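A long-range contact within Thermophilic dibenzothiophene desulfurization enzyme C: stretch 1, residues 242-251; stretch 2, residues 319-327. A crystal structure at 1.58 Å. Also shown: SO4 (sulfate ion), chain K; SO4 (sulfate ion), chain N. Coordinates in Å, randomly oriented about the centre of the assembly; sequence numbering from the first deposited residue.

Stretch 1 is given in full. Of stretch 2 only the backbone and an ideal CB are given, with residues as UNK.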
ATOM      1  N   SER B 242      30.114 -16.501  14.959  1.00 23.07           N
ATOM      2  CA  SER B 242      30.847 -15.992  16.108  1.00 24.96           C
ATOM      3  C   SER B 242      30.927 -14.464  16.084  1.00 25.41           C
ATOM      4  O   SER B 242      30.428 -13.796  15.173  1.00 21.00           O
ATOM      5  CB  SER B 242      32.243 -16.615  16.143  1.00 23.01           C
ATOM      6  OG  SER B 242      32.916 -16.375  14.920  1.00 24.61           O
ATOM      7  N   LYS B 243      31.583 -13.898  17.096  1.00 21.73           N
ATOM      8  CA  LYS B 243      31.566 -12.451  17.278  1.00 19.29           C
ATOM      9  C   LYS B 243      31.988 -11.670  16.036  1.00 16.11           C
ATOM     10  O   LYS B 243      31.373 -10.624  15.770  1.00 18.91           O
ATOM     11  CB  LYS B 243      32.449 -12.058  18.468  1.00 20.03           C
ATOM     12  CG  LYS B 243      32.333 -10.583  18.799  1.00 19.35           C
ATOM     13  CD  LYS B 243      33.169 -10.165  19.974  1.00 23.23           C
ATOM     14  CE  LYS B 243      32.898  -8.704  20.308  1.00 21.73           C
ATOM     15  NZ  LYS B 243      33.783  -8.133  21.361  1.00 25.88           N
ATOM     16  N   PRO B 244      33.023 -12.059  15.280  1.00 17.94           N
ATOM     17  CA  PRO B 244      33.394 -11.251  14.107  1.00 18.17           C
ATOM     18  C   PRO B 244      32.291 -11.169  13.069  1.00 19.91           C
ATOM     19  O   PRO B 244      32.249 -10.186  12.314  1.00 17.91           O
ATOM     20  CB  PRO B 244      34.639 -11.967  13.565  1.00 19.86           C
ATOM     21  CG  PRO B 244      35.201 -12.672  14.760  1.00 18.68           C
ATOM     22  CD  PRO B 244      33.996 -13.139  15.518  1.00 20.94           C
ATOM     23  N   SER B 245      31.400 -12.166  13.009  1.00 17.95           N
ATOM     24  CA  SER B 245      30.261 -12.084  12.101  1.00 22.93           C
ATOM     25  C   SER B 245      29.256 -11.011  12.518  1.00 18.15           C
ATOM     26  O   SER B 245      28.292 -10.785  11.769  1.00 18.47           O
ATOM     27  CB  SER B 245      29.568 -13.449  11.986  1.00 19.79           C
ATOM     28  OG  SER B 245      28.775 -13.741  13.128  1.00 18.54           O
ATOM     29  N   LEU B 246      29.443 -10.338  13.667  1.00 16.35           N
ATOM     30  CA  LEU B 246      28.643  -9.159  13.982  1.00 15.72           C
ATOM     31  C   LEU B 246      28.846  -8.047  12.967  1.00 12.74           C
ATOM     32  O   LEU B 246      28.048  -7.108  12.935  1.00 13.38           O
ATOM     33  CB  LEU B 246      28.967  -8.587  15.358  1.00 16.36           C
ATOM     34  CG  LEU B 246      28.549  -9.356  16.616  1.00 17.55           C
ATOM     35  CD1 LEU B 246      29.052  -8.595  17.845  1.00 18.02           C
ATOM     36  CD2 LEU B 246      27.034  -9.539  16.667  1.00 19.80           C
ATOM     37  N   TRP B 247      29.895  -8.126  12.150  1.00 14.96           N
ATOM     38  CA  TRP B 247      30.160  -7.057  11.197  1.00 11.90           C
ATOM     39  C   TRP B 247      28.932  -6.779  10.332  1.00 11.91           C
ATOM     40  O   TRP B 247      28.594  -5.613  10.083  1.00 13.09           O
ATOM     41  CB  TRP B 247      31.363  -7.401  10.313  1.00 13.88           C
ATOM     42  CG  TRP B 247      31.587  -6.341   9.288  1.00 14.34           C
ATOM     43  CD1 TRP B 247      32.255  -5.179   9.459  1.00 13.59           C
ATOM     44  CD2 TRP B 247      31.064  -6.317   7.953  1.00 11.75           C
ATOM     45  NE1 TRP B 247      32.217  -4.433   8.307  1.00 12.92           N
ATOM     46  CE2 TRP B 247      31.493  -5.115   7.363  1.00 12.91           C
ATOM     47  CE3 TRP B 247      30.294  -7.206   7.197  1.00 13.66           C
ATOM     48  CZ2 TRP B 247      31.164  -4.763   6.052  1.00 16.76           C
ATOM     49  CZ3 TRP B 247      29.967  -6.861   5.895  1.00 15.02           C
ATOM     50  CH2 TRP B 247      30.403  -5.653   5.338  1.00 14.32           C
ATOM     51  N   THR B 248      28.240  -7.837   9.895  1.00 14.66           N
ATOM     52  CA  THR B 248      27.124  -7.636   8.968  1.00 12.48           C
ATOM     53  C   THR B 248      25.942  -6.962   9.640  1.00 12.93           C
ATOM     54  O   THR B 248      25.466  -5.947   9.109  1.00 11.71           O
ATOM     55  CB  THR B 248      26.717  -8.965   8.335  1.00 14.91           C
ATOM     56  OG1 THR B 248      27.885  -9.736   8.078  1.00 15.28           O
ATOM     57  CG2 THR B 248      25.969  -8.710   7.018  1.00 15.07           C
ATOM     58  N   PRO B 249      25.409  -7.444  10.774  1.00 13.04           N
ATOM     59  CA  PRO B 249      24.311  -6.689  11.401  1.00 15.06           C
ATOM     60  C   PRO B 249      24.702  -5.269  11.750  1.00 11.08           C
ATOM     61  O   PRO B 249      23.895  -4.355  11.554  1.00 13.29           O
ATOM     62  CB  PRO B 249      23.956  -7.521  12.645  1.00 13.57           C
ATOM     63  CG  PRO B 249      25.090  -8.499  12.811  1.00 15.39           C
ATOM     64  CD  PRO B 249      25.653  -8.730  11.454  1.00 15.33           C
ATOM     65  N   ILE B 250      25.932  -5.041  12.238  1.00 12.44           N
ATOM     66  CA  ILE B 250      26.376  -3.679  12.525  1.00 11.45           C
ATOM     67  C   ILE B 250      26.257  -2.814  11.281  1.00 12.69           C
ATOM     68  O   ILE B 250      25.758  -1.683  11.326  1.00 12.84           O
ATOM     69  CB  ILE B 250      27.824  -3.683  13.047  1.00 12.32           C
ATOM     70  CG1 ILE B 250      27.850  -4.238  14.472  1.00 15.66           C
ATOM     71  CG2 ILE B 250      28.424  -2.285  13.004  1.00 15.04           C
ATOM     72  CD1 ILE B 250      29.258  -4.524  14.981  1.00 17.63           C
ATOM     73  N   THR B 251      26.751  -3.333  10.164  1.00 13.36           N
ATOM     74  CA  THR B 251      26.818  -2.552   8.936  1.00 11.73           C
ATOM     75  C   THR B 251      25.433  -2.362   8.336  1.00 11.61           C
ATOM     76  O   THR B 251      25.112  -1.281   7.836  1.00 11.25           O
ATOM     77  CB  THR B 251      27.764  -3.245   7.958  1.00 13.39           C
ATOM     78  OG1 THR B 251      29.092  -3.257   8.505  1.00 14.70           O
ATOM     79  CG2 THR B 251      27.804  -2.525   6.598  1.00 11.58           C
ATOM     80  N   UNK B 319      21.260  -3.166  21.498  1.00 19.56           N
ATOM     81  CA  UNK B 319      21.654  -4.564  21.451  1.00 18.86           C
ATOM     82  C   UNK B 319      22.984  -4.744  20.723  1.00 23.26           C
ATOM     83  O   UNK B 319      23.805  -5.577  21.119  1.00 20.39           O
ATOM     84  CB  UNK B 319      20.564  -5.396  20.772  1.00 18.86           C
ATOM     85  N   UNK B 320      23.216  -3.982  19.654  1.00 19.71           N
ATOM     86  CA  UNK B 320      24.535  -3.997  19.017  1.00 15.53           C
ATOM     87  C   UNK B 320      25.618  -3.722  20.058  1.00 16.47           C
ATOM     88  O   UNK B 320      26.646  -4.411  20.116  1.00 20.16           O
ATOM     89  CB  UNK B 320      24.605  -2.967  17.888  1.00 15.53           C
ATOM     90  N   UNK B 321      25.416  -2.679  20.863  1.00 18.45           N
ATOM     91  CA  UNK B 321      26.418  -2.305  21.858  1.00 18.59           C
ATOM     92  C   UNK B 321      26.621  -3.426  22.868  1.00 23.30           C
ATOM     93  O   UNK B 321      27.762  -3.742  23.235  1.00 21.75           O
ATOM     94  CB  UNK B 321      26.008  -1.017  22.575  1.00 18.59           C
ATOM     95  N   UNK B 322      25.530  -4.050  23.319  1.00 21.88           N
ATOM     96  CA  UNK B 322      25.659  -5.128  24.302  1.00 25.74           C
ATOM     97  C   UNK B 322      26.533  -6.256  23.763  1.00 28.04           C
ATOM     98  O   UNK B 322      27.446  -6.736  24.449  1.00 23.20           O
ATOM     99  CB  UNK B 322      24.281  -5.669  24.686  1.00 25.74           C
ATOM    100  N   UNK B 323      26.280  -6.692  22.529  1.00 19.81           N
ATOM    101  CA  UNK B 323      27.047  -7.808  21.990  1.00 20.51           C
ATOM    102  C   UNK B 323      28.457  -7.393  21.587  1.00 19.72           C
ATOM    103  O   UNK B 323      29.370  -8.224  21.616  1.00 20.98           O
ATOM    104  CB  UNK B 323      26.320  -8.410  20.786  1.00 20.51           C
ATOM    105  N   UNK B 324      28.644  -6.127  21.213  1.00 19.65           N
ATOM    106  CA  UNK B 324      29.972  -5.588  20.917  1.00 22.34           C
ATOM    107  C   UNK B 324      30.896  -5.671  22.118  1.00 23.38           C
ATOM    108  O   UNK B 324      32.113  -5.814  21.953  1.00 22.39           O
ATOM    109  CB  UNK B 324      29.863  -4.135  20.450  1.00 22.34           C
ATOM    110  N   UNK B 325      30.344  -5.541  23.322  1.00 25.92           N
ATOM    111  CA  UNK B 325      31.131  -5.583  24.547  1.00 23.79           C
ATOM    112  C   UNK B 325      31.399  -7.001  25.037  1.00 28.33           C
ATOM    113  O   UNK B 325      32.213  -7.171  25.950  1.00 36.49           O
ATOM    114  CB  UNK B 325      30.418  -4.790  25.644  1.00 23.79           C
ATOM    115  N   UNK B 326      30.767  -8.015  24.451  1.00 26.81           N
ATOM    116  CA  UNK B 326      30.953  -9.388  24.905  1.00 28.45           C
ATOM    117  C   UNK B 326      32.266  -9.951  24.383  1.00 33.10           C
ATOM    118  O   UNK B 326      32.720  -9.609  23.290  1.00 26.15           O
ATOM    119  CB  UNK B 326      29.783 -10.266  24.456  1.00 28.45           C
ATOM    120  N   UNK B 327      32.872 -10.844  25.171  1.00 29.80           N
ATOM    121  CA  UNK B 327      34.050 -11.552  24.692  1.00 29.41           C
ATOM    122  C   UNK B 327      33.687 -12.628  23.690  1.00 24.60           C
ATOM    123  O   UNK B 327      34.446 -12.879  22.753  1.00 31.35           O
ATOM    124  CB  UNK B 327      34.813 -12.170  25.866  1.00 29.41           C
TER
HETATM  125  S   SO4 K 502      22.021 -12.511  26.463  1.00 39.66           S
HETATM  126  O1  SO4 K 502      20.934 -12.868  27.375  1.00 44.28           O
HETATM  127  O2  SO4 K 502      22.164 -11.055  26.435  1.00 35.16           O
HETATM  128  O3  SO4 K 502      23.274 -13.105  26.936  1.00 49.17           O
HETATM  129  O4  SO4 K 502      21.705 -13.068  25.149  1.00 35.36           O
HETATM  130  S   SO4 N 505      31.257 -12.769  27.787  1.00 63.64           S
HETATM  131  O1  SO4 N 505      29.861 -12.838  28.210  1.00 59.99           O
HETATM  132  O2  SO4 N 505      31.675 -11.370  27.694  1.00 42.23           O
HETATM  133  O3  SO4 N 505      32.105 -13.447  28.770  1.00 79.20           O
HETATM  134  O4  SO4 N 505      31.390 -13.447  26.497  1.00 37.03           O

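Position 319 opens the helical part of stretch 2, with phi/psi of -70/-38 and nothing of stretch 1 within 5.5 Å of its ideal CB. Any helix-tolerant residue would fit, though the sulfate of chain K, lying farther along this side of the helix, favours a long cation. The residue is Arg319, whose NH1 donates to sulfate O2 at 2.9 Å and whose NH2 donates to sulfate O4 at 3.0 Å.

Position 320 is the first to meet stretch 1. Its CB leaves sideways, and the ideal CB lies 4.9 Å from Ile250 CG1, a gap that a short apolar branch can close; valine, isoleucine, leucine or methionine would all be reasonable. The deposited Val320, with chi1 in t, brings its CG1 to 3.8 Å from CG1 of Ile250. This is where the two backbones come nearest in register, with CA of Ile250 and CA of position 320 6.8 Å apart.

Positions 321 and 322 have no part of stretch 1 near their ideal CB atoms, so polar helix formers suit both. Gln321 and Glu322 are found, each free to pair with a residue one turn onward.

At position 323 the ideal CB is already 4.0 Å from Leu246 CD1. Alanine would already make this CB contact, while a branched apolar residue can go on to the neighbouring methyl. Leu323 is deposited; its CB lies 4.0 Å from Leu246 CD1, and its CD1 comes to 4.2 Å from Leu246 CD2. Its backbone takes part too, with Leu323 O 3.8 Å from Leu246 CD1.

Position 324 points sideways, with its ideal CB 5.2 Å from Leu246 CD1 and 5.5 Å from Lys243 CE. The distance leaves room for something long and apolar that can reach Ile250, such as leucine, methionine or an aromatic. Trp324 takes chi1 in t and carries its ring to Ile250, where Trp324 CE3 lies 3.8 Å from Ile250 CD1. Lys243 NZ is 6.0 Å from the centroid of the five-membered ring, at most a weak cation-pi attraction.

The stronger claim on that ammonium belongs to the backbone. Lys243 is extended, all four chi angles in t, and NZ donates to Trp324 O at 2.9 Å and to the carbonyl O of position 326 at 2.7 Å. Neither bond depends on a side chain of stretch 2; the rule here is a path of chain that offers both oxygens to one lysine.

Position 325 points away from stretch 1 and invites a polar residue. Glu325 answers, its OE2 accepting from Gln321 NE2 at 2.8 Å.

Position 326, at -79/148, has left helical geometry. Its ideal CB is 5.4 Å from Lys243 CE, but many side chains could simply pass by. Arg326 leads away, forming a salt bridge from NH2 to Glu322 OE2 at 2.7 Å and joining Arg319 around the chain K sulfate.

Position 327 also points away, so polar residues suit it. Asn327 uses its backbone N, 2.8 Å from O2 of the chain N sulfate.

Stretch 2, residues 319-327: RVQELWERN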
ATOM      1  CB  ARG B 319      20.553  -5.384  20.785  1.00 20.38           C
ATOM      2  CG  ARG B 319      20.823  -6.860  20.746  1.00 20.58           C
ATOM      3  CD  ARG B 319      21.101  -7.443  22.142  1.00 22.00           C
ATOM      4  NE  ARG B 319      21.167  -8.895  22.080  1.00 21.90           N
ATOM      5  CZ  ARG B 319      21.425  -9.684  23.118  1.00 29.19           C
ATOM      6  NH1 ARG B 319      21.644  -9.163  24.309  1.00 22.64           N
ATOM      7  NH2 ARG B 319      21.457 -10.998  22.959  1.00 25.59           N
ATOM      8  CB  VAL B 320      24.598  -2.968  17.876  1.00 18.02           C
ATOM      9  CG1 VAL B 320      26.049  -2.769  17.423  1.00 18.02           C
ATOM     10  CG2 VAL B 320      23.708  -3.397  16.712  1.00 17.13           C
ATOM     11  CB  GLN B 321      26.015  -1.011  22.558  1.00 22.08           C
ATOM     12  CG  GLN B 321      27.020  -0.528  23.603  1.00 23.54           C
ATOM     13  CD  GLN B 321      28.358  -0.160  22.985  1.00 24.68           C
ATOM     14  OE1 GLN B 321      28.427   0.251  21.825  1.00 21.63           O
ATOM     15  NE2 GLN B 321      29.427  -0.301  23.757  1.00 22.52           N
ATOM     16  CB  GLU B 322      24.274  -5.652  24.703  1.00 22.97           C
ATOM     17  CG  GLU B 322      24.316  -6.830  25.684  1.00 46.11           C
ATOM     18  CD  GLU B 322      24.614  -6.413  27.114  1.00 68.31           C
ATOM     19  OE1 GLU B 322      24.937  -5.224  27.335  1.00 63.85           O
ATOM     20  OE2 GLU B 322      24.525  -7.277  28.017  1.00 69.97           O
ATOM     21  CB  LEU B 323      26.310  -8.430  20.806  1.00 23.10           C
ATOM     22  CG  LEU B 323      24.950  -9.066  21.136  1.00 19.14           C
ATOM     23  CD1 LEU B 323      24.380  -9.710  19.919  1.00 19.06           C
ATOM     24  CD2 LEU B 323      25.053 -10.088  22.273  1.00 21.07           C
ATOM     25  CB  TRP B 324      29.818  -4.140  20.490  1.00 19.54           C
ATOM     26  CG  TRP B 324      31.039  -3.311  20.174  1.00 18.34           C
ATOM     27  CD1 TRP B 324      31.581  -2.330  20.954  1.00 22.17           C
ATOM     28  CD2 TRP B 324      31.803  -3.328  18.965  1.00 17.11           C
ATOM     29  NE1 TRP B 324      32.639  -1.743  20.309  1.00 22.87           N
ATOM     30  CE2 TRP B 324      32.796  -2.340  19.086  1.00 21.36           C
ATOM     31  CE3 TRP B 324      31.738  -4.078  17.786  1.00 18.57           C
ATOM     32  CZ2 TRP B 324      33.717  -2.080  18.073  1.00 23.03           C
ATOM     33  CZ3 TRP B 324      32.656  -3.823  16.787  1.00 23.27           C
ATOM     34  CH2 TRP B 324      33.630  -2.836  16.937  1.00 20.64           C
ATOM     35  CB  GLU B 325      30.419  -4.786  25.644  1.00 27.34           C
ATOM     36  CG  GLU B 325      30.349  -3.292  25.390  1.00 23.46           C
ATOM     37  CD  GLU B 325      29.484  -2.577  26.408  1.00 25.90           C
ATOM     38  OE1 GLU B 325      28.946  -3.257  27.308  1.00 52.94           O
ATOM     39  OE2 GLU B 325      29.337  -1.346  26.312  1.00 31.59           O
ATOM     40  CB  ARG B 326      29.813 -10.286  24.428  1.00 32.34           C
ATOM     41  CG  ARG B 326      28.441  -9.870  24.894  1.00 28.65           C
ATOM     42  CD  ARG B 326      28.182 -10.270  26.323  1.00 41.05           C
ATOM     43  NE  ARG B 326      26.913  -9.738  26.808  1.00 40.00           N
ATOM     44  CZ  ARG B 326      25.738 -10.343  26.662  1.00 29.75           C
ATOM     45  NH1 ARG B 326      25.653 -11.510  26.047  1.00 29.13           N
ATOM     46  NH2 ARG B 326      24.642  -9.776  27.141  1.00 39.17           N
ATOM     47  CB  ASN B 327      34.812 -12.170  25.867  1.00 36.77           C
ATOM     48  CG  ASN B 327      35.324 -11.127  26.835  1.00 46.19           C
ATOM     49  OD1 ASN B 327      35.878 -10.104  26.424  1.00 43.74           O
ATOM     50  ND2 ASN B 327      35.125 -11.369  28.129  1.00 52.45           N
TER
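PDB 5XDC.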